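Local coordinates for protein imidazoleglycerol-phosphate dehydratase (Pyrococcus furiosus, PDB 5DNL) that catalyses the dehydration of D-erythro-1-(imidazol-4-yl)glycerol 3-phosphate to 3-(imidazol-4-yl)-2-oxopropyl phosphate, the sixth step of histidine biosynthesis, at residues Glu56-Thr61 with Lys120-Gly125; Leu25-Met30 with His52-Asp57. All coordinates share one frame; numbering follows the deposited sequence.

In the fold
Both interactions use helix 51-69. In interaction 1 this helix lies against helix 116-130, and in interaction 2 against helix 25-38; the centres of the two interactions are about 9 Å apart. The helices belong to an alpha/beta chain with two four-stranded mixed sheets of the same strand order, 1-2-4-3, consistent with an internal repeat. One manganese ion ties the two contacts together: it takes Glu56, which the two contacts share, Glu121 from interaction 1 and His52 from interaction 2, with Glu121 OE1 3.3 Å from His52 NE2. Triazole N4 of the inhibitor fills another position on that ion. Away from the metal the hydrophobic layers also join, Ile58 CG1 lying 3.9 Å from Leu27 CD2.

Interaction 1: Glu56-Thr61 with Lys120-Gly125; sequences EDIGIT and KEFVWG. With MN (manganese (II) ion), chain D; 5DL ([(2S)-2-hydroxy-3-(1H-1,2,4-triazol-1-yl)propyl]phosphonic acid), chain F.
In an alpha/beta fold built on two mixed sheets, two manganese ligands meet where segments 56-61 and 120-125 of helices 51-69 and 116-130 pack nearly parallel, their axes crossing at -24° and 6.8 Å apart. Glu56 OE1 and Glu121 OE1 each bind the ion at 2.2 Å, so these two carboxylate oxygens sit 3.1 Å from each other without a hydrogen bond; the shared cation probably offsets the repulsion between these neighbouring ligands. The side chains run side by side in the same direction, but their carboxylate planes are almost perpendicular. Glu56 gets there extended, its CG anti to the backbone N, whereas Glu121 bends at chi2 (-62°) to bring OE1 round to the metal. The other oxygen of Glu56, OE2, accepts a hydrogen bond from the manganese-bound water, which probably fixes the rotation of the carboxylate. Inhibitor N4, His52 and His146 of a neighbouring subunit complete the six ligands, so the site is built at a subunit interface.

Behind the metal, glycines let the backbones touch. Gly59 CA lies 3.6 Å from Phe122 O, and Gly125 CA lies 3.8 Å from Glu56 O; at either glycine a CB would clash with the carbonyl oxygen opposite. With no hydrogen bonds between the segments, CA-H...O contacts run from Glu56 to Glu121 O and from Ile60 to Gly125 O. Phe122, its CG anti to the backbone N, swings its ring back beside Gly59 and meets Phe152 and Leu31 in the core. At the edge of that ring, near its plane, Ile58 CG2 rests 3.9 Å from Phe122 CE1.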
# COMPACT_ATOMS: atom_id res chain seq x y z
N GLU A 56 30.75 10.60 -30.53
CA GLU A 56 29.89 10.07 -31.58
C GLU A 56 30.69 9.94 -32.88
O GLU A 56 30.62 8.90 -33.54
CB GLU A 56 28.70 11.00 -31.79
CG GLU A 56 27.85 10.64 -32.98
CD GLU A 56 26.52 11.35 -33.00
OE1 GLU A 56 26.26 12.18 -32.10
OE2 GLU A 56 25.75 11.09 -33.94
N ASP A 57 31.42 10.99 -33.27
CA ASP A 57 32.08 10.98 -34.57
C ASP A 57 33.29 10.03 -34.61
O ASP A 57 33.57 9.43 -35.65
CB ASP A 57 32.44 12.39 -34.96
CG ASP A 57 31.21 13.28 -35.18
OD1 ASP A 57 30.04 12.82 -35.01
OD2 ASP A 57 31.42 14.45 -35.52
N ILE A 58 33.94 9.85 -33.47
CA ILE A 58 34.94 8.79 -33.30
C ILE A 58 34.29 7.44 -33.52
O ILE A 58 34.82 6.57 -34.24
CB ILE A 58 35.62 8.89 -31.91
CG1 ILE A 58 36.66 10.02 -31.90
CG2 ILE A 58 36.22 7.56 -31.46
CD1 ILE A 58 37.99 9.69 -32.54
N GLY A 59 33.12 7.22 -32.91
CA GLY A 59 32.43 5.97 -33.12
C GLY A 59 32.12 5.73 -34.59
O GLY A 59 32.36 4.65 -35.11
N ILE A 60 31.57 6.75 -35.25
CA ILE A 60 31.24 6.63 -36.67
C ILE A 60 32.48 6.31 -37.49
O ILE A 60 32.44 5.40 -38.32
CB ILE A 60 30.57 7.90 -37.22
CG1 ILE A 60 29.20 8.16 -36.55
CG2 ILE A 60 30.42 7.82 -38.73
CD1 ILE A 60 28.62 9.54 -36.81
N THR A 61 33.54 7.08 -37.28
CA THR A 61 34.74 6.96 -38.13
C THR A 61 35.44 5.62 -37.85
O THR A 61 35.87 4.94 -38.79
CB THR A 61 35.69 8.14 -37.91
OG1 THR A 61 34.97 9.36 -38.03
CG2 THR A 61 36.83 8.14 -38.95
N LYS A 120 26.97 6.03 -24.80
CA LYS A 120 25.88 5.66 -25.71
C LYS A 120 26.10 6.25 -27.10
O LYS A 120 25.84 5.58 -28.11
CB LYS A 120 24.50 6.09 -25.19
CG LYS A 120 23.99 5.24 -24.06
CD LYS A 120 22.59 5.68 -23.64
CE LYS A 120 21.97 4.75 -22.63
NZ LYS A 120 20.64 5.27 -22.21
N GLU A 121 26.57 7.49 -27.17
CA GLU A 121 26.76 8.12 -28.47
C GLU A 121 27.95 7.53 -29.24
O GLU A 121 27.89 7.36 -30.47
CB GLU A 121 26.81 9.64 -28.35
CG GLU A 121 25.44 10.19 -28.03
CD GLU A 121 24.45 9.89 -29.13
OE1 GLU A 121 24.53 10.50 -30.22
OE2 GLU A 121 23.64 8.97 -28.92
N PHE A 122 29.00 7.16 -28.53
CA PHE A 122 30.08 6.42 -29.17
C PHE A 122 29.57 5.08 -29.75
O PHE A 122 29.86 4.73 -30.90
CB PHE A 122 31.24 6.15 -28.19
CG PHE A 122 32.23 5.12 -28.70
CD1 PHE A 122 33.24 5.49 -29.58
CD2 PHE A 122 32.12 3.79 -28.35
CE1 PHE A 122 34.12 4.54 -30.09
CE2 PHE A 122 33.00 2.85 -28.84
CZ PHE A 122 33.99 3.22 -29.71
N VAL A 123 28.81 4.33 -28.95
CA VAL A 123 28.33 3.01 -29.36
C VAL A 123 27.35 3.11 -30.52
O VAL A 123 27.43 2.33 -31.49
CB VAL A 123 27.73 2.21 -28.18
CG1 VAL A 123 27.19 0.88 -28.65
CG2 VAL A 123 28.80 1.96 -27.11
N TRP A 124 26.41 4.06 -30.46
CA TRP A 124 25.54 4.30 -31.60
C TRP A 124 26.30 4.72 -32.84
O TRP A 124 25.96 4.29 -33.95
CB TRP A 124 24.44 5.33 -31.29
CG TRP A 124 23.15 4.74 -30.86
CD1 TRP A 124 22.59 4.79 -29.61
CD2 TRP A 124 22.24 4.01 -31.68
NE1 TRP A 124 21.37 4.15 -29.62
CE2 TRP A 124 21.13 3.67 -30.87
CE3 TRP A 124 22.24 3.62 -33.01
CZ2 TRP A 124 20.04 2.93 -31.37
CZ3 TRP A 124 21.15 2.91 -33.50
CH2 TRP A 124 20.08 2.59 -32.68
N GLY A 125 27.32 5.55 -32.67
CA GLY A 125 28.16 5.97 -33.79
C GLY A 125 28.84 4.76 -34.42
O GLY A 125 28.83 4.58 -35.66
MN MN D . 24.44 12.56 -30.93
N1 5DL F . 24.57 16.90 -31.90
C3 5DL F . 23.80 15.07 -32.95
N2 5DL F . 23.92 16.40 -33.00
C8 5DL F . 23.76 18.77 -36.01
C7 5DL F . 24.43 18.00 -34.87
C6 5DL F . 23.39 17.21 -34.09
C5 5DL F . 24.84 15.80 -31.19
O10 5DL F . 23.68 16.59 -37.57
P9 5DL F . 22.84 17.77 -37.21
O11 5DL F . 22.54 18.68 -38.38
O12 5DL F . 21.52 17.33 -36.59
O13 5DL F . 25.11 18.90 -33.97
N4 5DL F . 24.40 14.67 -31.79
O HOH W 1 23.52 12.04 -32.87

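Interaction 2: Leu25-Met30 with His52-Asp57. With MN (manganese (II) ion), chain D; MN (manganese (II) ion), chain E; MN (manganese (II) ion), chain B; 5DL ([(2S)-2-hydroxy-3-(1H-1,2,4-triazol-1-yl)propyl]phosphonic acid), chain F.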
# COMPACT_ATOMS: atom_id res chain seq x y z
N LEU A 25 41.35 13.01 -22.62
CA LEU A 25 42.17 11.97 -22.01
C LEU A 25 41.37 10.73 -21.63
O LEU A 25 41.92 9.62 -21.62
CB LEU A 25 42.93 12.48 -20.78
CG LEU A 25 43.94 13.60 -21.05
CD1 LEU A 25 44.67 13.99 -19.76
CD2 LEU A 25 44.93 13.21 -22.12
N ILE A 26 40.09 10.91 -21.33
CA ILE A 26 39.23 9.77 -21.03
C ILE A 26 39.03 8.92 -22.29
O ILE A 26 39.18 7.69 -22.25
CB ILE A 26 37.84 10.19 -20.49
CG1 ILE A 26 37.97 11.10 -19.24
CG2 ILE A 26 36.95 8.98 -20.24
CD1 ILE A 26 38.41 10.41 -17.98
N LEU A 27 38.67 9.56 -23.39
CA LEU A 27 38.47 8.83 -24.63
C LEU A 27 39.76 8.20 -25.11
O LEU A 27 39.74 7.08 -25.64
CB LEU A 27 37.88 9.74 -25.73
CG LEU A 27 37.46 9.02 -27.00
CD1 LEU A 27 36.44 7.90 -26.74
CD2 LEU A 27 36.89 10.05 -27.96
N ASP A 28 40.88 8.90 -24.94
CA ASP A 28 42.17 8.30 -25.33
C ASP A 28 42.40 6.99 -24.60
O ASP A 28 42.82 6.02 -25.21
CB ASP A 28 43.36 9.23 -25.03
CG ASP A 28 43.43 10.45 -25.93
OD1 ASP A 28 42.74 10.53 -26.95
OD2 ASP A 28 44.24 11.35 -25.56
N HIS A 29 42.09 6.96 -23.31
CA HIS A 29 42.23 5.75 -22.49
C HIS A 29 41.26 4.66 -22.96
O HIS A 29 41.64 3.52 -23.11
CB HIS A 29 42.02 6.08 -21.01
CG HIS A 29 42.17 4.93 -20.08
ND1 HIS A 29 43.19 4.00 -20.19
CD2 HIS A 29 41.47 4.58 -18.98
CE1 HIS A 29 43.07 3.10 -19.23
NE2 HIS A 29 42.06 3.45 -18.46
N MET A 30 40.01 5.02 -23.21
CA MET A 30 39.01 4.05 -23.65
C MET A 30 39.37 3.46 -25.01
O MET A 30 39.22 2.26 -25.21
CB MET A 30 37.62 4.69 -23.71
CG MET A 30 37.01 5.08 -22.37
SD MET A 30 36.98 3.79 -21.12
CE MET A 30 38.46 4.19 -20.22
N HIS A 52 30.58 15.53 -26.95
CA HIS A 52 29.59 14.63 -27.55
C HIS A 52 29.88 14.42 -29.03
O HIS A 52 29.85 13.29 -29.51
CB HIS A 52 28.21 15.23 -27.36
CG HIS A 52 27.06 14.46 -27.94
ND1 HIS A 52 25.90 14.27 -27.22
CD2 HIS A 52 26.82 13.92 -29.17
CE1 HIS A 52 25.00 13.66 -27.97
NE2 HIS A 52 25.54 13.43 -29.15
N HIS A 53 30.15 15.51 -29.74
CA HIS A 53 30.45 15.39 -31.17
C HIS A 53 31.70 14.52 -31.38
O HIS A 53 31.75 13.71 -32.29
CB HIS A 53 30.65 16.74 -31.83
CG HIS A 53 29.45 17.64 -31.79
ND1 HIS A 53 29.55 19.01 -31.87
CD2 HIS A 53 28.13 17.37 -31.67
CE1 HIS A 53 28.36 19.55 -31.82
NE2 HIS A 53 27.47 18.58 -31.71
N LEU A 54 32.71 14.68 -30.53
CA LEU A 54 33.89 13.84 -30.58
C LEU A 54 33.59 12.37 -30.39
O LEU A 54 33.99 11.52 -31.18
CB LEU A 54 34.92 14.27 -29.55
CG LEU A 54 36.15 13.39 -29.40
CD1 LEU A 54 37.03 13.48 -30.64
CD2 LEU A 54 36.91 13.74 -28.13
N TRP A 55 32.90 12.03 -29.30
CA TRP A 55 32.63 10.62 -29.00
C TRP A 55 31.81 9.93 -30.09
O TRP A 55 32.09 8.81 -30.51
CB TRP A 55 31.99 10.45 -27.60
CG TRP A 55 32.97 10.60 -26.46
CD1 TRP A 55 33.74 11.69 -26.18
CD2 TRP A 55 33.30 9.60 -25.48
NE1 TRP A 55 34.51 11.44 -25.07
CE2 TRP A 55 34.27 10.18 -24.63
CE3 TRP A 55 32.86 8.29 -25.22
CZ2 TRP A 55 34.81 9.48 -23.55
CZ3 TRP A 55 33.39 7.61 -24.14
CH2 TRP A 55 34.36 8.21 -23.33
N GLU A 56 30.75 10.60 -30.53
CA GLU A 56 29.89 10.07 -31.58
C GLU A 56 30.69 9.94 -32.88
O GLU A 56 30.62 8.90 -33.54
CB GLU A 56 28.70 11.00 -31.79
CG GLU A 56 27.85 10.64 -32.98
CD GLU A 56 26.52 11.35 -33.00
OE1 GLU A 56 26.26 12.18 -32.10
OE2 GLU A 56 25.75 11.09 -33.94
N ASP A 57 31.42 10.99 -33.27
CA ASP A 57 32.08 10.98 -34.57
C ASP A 57 33.29 10.03 -34.61
O ASP A 57 33.57 9.43 -35.65
CB ASP A 57 32.44 12.39 -34.96
CG ASP A 57 31.21 13.28 -35.18
OD1 ASP A 57 30.04 12.82 -35.01
OD2 ASP A 57 31.42 14.45 -35.52
MN MN D . 24.44 12.56 -30.93
MN MN E . 41.49 2.69 -16.46
MN MN B . 25.16 19.05 -31.69
N1 5DL F . 24.57 16.90 -31.90
C3 5DL F . 23.80 15.07 -32.95
N2 5DL F . 23.92 16.40 -33.00
C8 5DL F . 23.76 18.77 -36.01
C7 5DL F . 24.43 18.00 -34.87
C6 5DL F . 23.39 17.21 -34.09
C5 5DL F . 24.84 15.80 -31.19
O10 5DL F . 23.68 16.59 -37.57
P9 5DL F . 22.84 17.77 -37.21
O11 5DL F . 22.54 18.68 -38.38
O12 5DL F . 21.52 17.33 -36.59
O13 5DL F . 25.11 18.90 -33.97
N4 5DL F . 24.40 14.67 -31.79
O HOH W 1 23.52 12.04 -32.87
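Segments 25-30 and 52-57, on helices 25-38 and 51-69 of this two-sheet alpha/beta fold, run almost parallel, 15° apart, but with 11.4 Å between axes; large side chains fill the gap. Trp55 reaches across it, with CG anti to its own carbonyl carbon, and presents one indole face to Leu27. Leu27 CD1 stands 3.6 Å from the centroid of the six-membered ring and only 6° off its normal, a well-centred CH-pi contact. The other methyl, CD2, turns to Leu54 and meets its CD2 tip to tip at 3.7 Å, so the forked leucine serves both neighbours. Ile26 CG2 lies in the indole plane at the ring edge, 4.0 Å from Trp55 CZ2, while Met30 CG approaches CH2 obliquely. The indole's polar atom is also satisfied in this buried place: NE1 donates to Asp24, just before helix 25-38. An alanine at Trp55 would probably loosen the helix pair, since the face under Leu27, the edge beside Ile26 and the bond to Asp24 would all go.

Other side chains of segment 52-57 serve the active site, at a subunit interface. His52 and His53 bind different manganese ions, and the inhibitor's triazole bridges the two metals. Asp49 holds His53 ND1, leaving NE2 for its ion, which also takes inhibitor N1 and O13. On the other ion, His52 NE2 coordinates at 2.3 Å and lies 3.1 Å from triazole N4.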